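Local coordinates for protein ALDH21) (Physcomitrella patens subsp. patens, PDB 5MZ5) that catalyses the NADP+-dependent oxidation of succinic semialdehyde as a plant member of the aldehyde dehydrogenase family, at the interface of chains A and B. Coordinates in Å, arbitrary orientation; residue numbers count along the deposited sequence, not the author numbering. Chains: chain A/B, ALDH21).

The interface of chains A and B. Residues chain A 173, 505-508; chain B 458, 465-468.
A:Val506, A:Leu507 and A:Val508 run parallel to B:Gly465, B:Val466 and B:Ile467, joining strand 502-510 of one subunit to strand 465-468 of the other in a continuous intermolecular sheet. The amide of B:Val466 donates to A:Val506 O (2.8 Å), and its carbonyl accepts A:Val508 N. B:Leu468 N closes the register on A:Val508 O (2.8 Å). Side chains pack on both sides of this seam. On one, A:Leu507 sets its CB over the centre of the B:Phe458 ring, 3.6 Å from the centroid, in a CH-pi contact. With CG anti to its backbone N (chi1 -178°), A:Leu507 carries CD1 onward to B:Val466 CG1 (3.8 Å) and the CB of B:Leu468. The ring tip of B:Phe458 points at the chain A backbone, CZ lying 3.5 Å from A:Ile173 O, while A:Ile173 CG2 touches the CE2 corner. A:Lys505 passes the ring in the opposite direction; a bend at chi3 (-56°) takes NZ to the carbonyl O of B:Phe458 (2.9 Å), near the end of helix 451-460, and this bond ties helix to strand. On the other side, A:Val508 and B:Ile467 lie alongside, pointing the same way, with CB against CD1 (3.7 Å). The centre of the patch lies about 30 Å from the active-site A:Glu285, which makes a direct part in catalysis unlikely. The patch and its two-fold twin set strand 502-510 of each subunit beside strand 465-468 of the other, as in aldehyde dehydrogenase dimers, and so probably serve subunit assembly.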
ATOM      1  N   ILE A 173      11.482  -8.281  -7.005  1.00 25.20           N
ATOM      2  CA  ILE A 173      10.057  -8.407  -7.301  1.00 24.98           C
ATOM      3  C   ILE A 173       9.529  -9.366  -6.238  1.00 27.21           C
ATOM      4  O   ILE A 173       9.989 -10.502  -6.154  1.00 23.50           O
ATOM      5  CB  ILE A 173       9.735  -8.889  -8.744  1.00 28.84           C
ATOM      6  CG1 ILE A 173      10.210  -7.851  -9.792  1.00 29.17           C
ATOM      7  CG2 ILE A 173       8.210  -9.195  -8.882  1.00 30.44           C
ATOM      8  CD1 ILE A 173      10.394  -8.411 -11.186  1.00 29.84           C
ATOM      9  N   LYS A 505       7.344 -14.790  -2.018  1.00 20.42           N
ATOM     10  CA  LYS A 505       8.540 -15.198  -2.765  1.00 18.87           C
ATOM     11  C   LYS A 505       9.147 -13.952  -3.373  1.00 21.14           C
ATOM     12  O   LYS A 505       8.441 -13.152  -3.983  1.00 19.55           O
ATOM     13  CB  LYS A 505       8.238 -16.240  -3.852  1.00 19.18           C
ATOM     14  CG  LYS A 505       9.485 -16.952  -4.408  1.00 21.55           C
ATOM     15  CD  LYS A 505       9.176 -17.860  -5.615  1.00 22.06           C
ATOM     16  CE  LYS A 505       8.104 -18.920  -5.342  1.00 16.54           C
ATOM     17  NZ  LYS A 505       7.887 -19.836  -6.502  1.00 22.70           N
ATOM     18  N   VAL A 506      10.459 -13.780  -3.202  1.00 18.66           N
ATOM     19  CA  VAL A 506      11.166 -12.627  -3.800  1.00 18.68           C
ATOM     20  C   VAL A 506      12.104 -13.090  -4.928  1.00 24.65           C
ATOM     21  O   VAL A 506      12.781 -14.099  -4.796  1.00 24.77           O
ATOM     22  CB  VAL A 506      11.879 -11.734  -2.736  1.00 21.47           C
ATOM     23  CG1 VAL A 506      12.926 -12.529  -1.917  1.00 20.90           C
ATOM     24  CG2 VAL A 506      12.499 -10.466  -3.366  1.00 21.24           C
ATOM     25  N   LEU A 507      12.132 -12.340  -6.025  1.00 22.08           N
ATOM     26  CA  LEU A 507      13.068 -12.525  -7.126  1.00 22.57           C
ATOM     27  C   LEU A 507      14.094 -11.403  -6.938  1.00 26.44           C
ATOM     28  O   LEU A 507      13.764 -10.228  -7.117  1.00 24.84           O
ATOM     29  CB  LEU A 507      12.368 -12.418  -8.515  1.00 21.91           C
ATOM     30  CG  LEU A 507      13.261 -12.647  -9.731  1.00 25.71           C
ATOM     31  CD1 LEU A 507      13.818 -14.102  -9.767  1.00 24.12           C
ATOM     32  CD2 LEU A 507      12.520 -12.283 -11.041  1.00 26.63           C
ATOM     33  N   VAL A 508      15.294 -11.759  -6.472  1.00 24.16           N
ATOM     34  CA  VAL A 508      16.383 -10.812  -6.242  1.00 23.67           C
ATOM     35  C   VAL A 508      17.162 -10.770  -7.548  1.00 28.26           C
ATOM     36  O   VAL A 508      17.670 -11.782  -7.996  1.00 27.92           O
ATOM     37  CB  VAL A 508      17.272 -11.164  -5.006  1.00 25.91           C
ATOM     38  CG1 VAL A 508      18.430 -10.173  -4.853  1.00 24.89           C
ATOM     39  CG2 VAL A 508      16.438 -11.242  -3.722  1.00 24.64           C
TER
ATOM     40  N   PHE B 458      11.276 -18.240 -11.283  1.00 22.37           N
ATOM     41  CA  PHE B 458      10.621 -17.466 -10.218  1.00 22.63           C
ATOM     42  C   PHE B 458       9.275 -18.114  -9.856  1.00 26.66           C
ATOM     43  O   PHE B 458       8.960 -18.296  -8.686  1.00 25.75           O
ATOM     44  CB  PHE B 458      10.441 -15.992 -10.631  1.00 23.25           C
ATOM     45  CG  PHE B 458       9.801 -15.086  -9.604  1.00 23.28           C
ATOM     46  CD1 PHE B 458      10.084 -15.229  -8.244  1.00 24.54           C
ATOM     47  CD2 PHE B 458       8.989 -14.026 -10.001  1.00 24.93           C
ATOM     48  CE1 PHE B 458       9.499 -14.382  -7.297  1.00 23.54           C
ATOM     49  CE2 PHE B 458       8.415 -13.171  -9.046  1.00 26.27           C
ATOM     50  CZ  PHE B 458       8.680 -13.358  -7.704  1.00 22.55           C
ATOM     51  N   GLY B 465      13.065 -17.279  -1.735  1.00 21.07           N
ATOM     52  CA  GLY B 465      13.834 -16.325  -2.530  1.00 20.72           C
ATOM     53  C   GLY B 465      14.566 -16.952  -3.694  1.00 25.88           C
ATOM     54  O   GLY B 465      15.270 -17.943  -3.525  1.00 25.60           O
ATOM     55  N   VAL B 466      14.365 -16.392  -4.901  1.00 23.68           N
ATOM     56  CA  VAL B 466      15.040 -16.848  -6.112  1.00 22.47           C
ATOM     57  C   VAL B 466      16.077 -15.763  -6.460  1.00 24.71           C
ATOM     58  O   VAL B 466      15.698 -14.624  -6.695  1.00 24.09           O
ATOM     59  CB  VAL B 466      14.049 -17.132  -7.282  1.00 23.85           C
ATOM     60  CG1 VAL B 466      14.796 -17.533  -8.559  1.00 22.28           C
ATOM     61  CG2 VAL B 466      13.029 -18.203  -6.898  1.00 22.91           C
ATOM     62  N   ILE B 467      17.378 -16.119  -6.471  1.00 20.83           N
ATOM     63  CA  ILE B 467      18.440 -15.157  -6.814  1.00 20.43           C
ATOM     64  C   ILE B 467      18.745 -15.277  -8.295  1.00 25.26           C
ATOM     65  O   ILE B 467      19.123 -16.350  -8.768  1.00 26.09           O
ATOM     66  CB  ILE B 467      19.715 -15.272  -5.926  1.00 23.21           C
ATOM     67  CG1 ILE B 467      19.389 -15.439  -4.405  1.00 23.43           C
ATOM     68  CG2 ILE B 467      20.680 -14.106  -6.190  1.00 21.39           C
ATOM     69  CD1 ILE B 467      18.624 -14.313  -3.649  1.00 23.93           C
ATOM     70  N   LEU B 468      18.531 -14.182  -9.029  1.00 23.16           N
ATOM     71  CA  LEU B 468      18.718 -14.111 -10.463  1.00 22.16           C
ATOM     72  C   LEU B 468      20.045 -13.467 -10.809  1.00 26.14           C
ATOM     73  O   LEU B 468      20.280 -12.313 -10.481  1.00 25.00           O
ATOM     74  CB  LEU B 468      17.506 -13.417 -11.128  1.00 21.41           C
ATOM     75  CG  LEU B 468      17.497 -13.188 -12.649  1.00 24.46           C
ATOM     76  CD1 LEU B 468      17.706 -14.476 -13.422  1.00 24.19           C
ATOM     77  CD2 LEU B 468      16.202 -12.516 -13.079  1.00 26.30           C
TER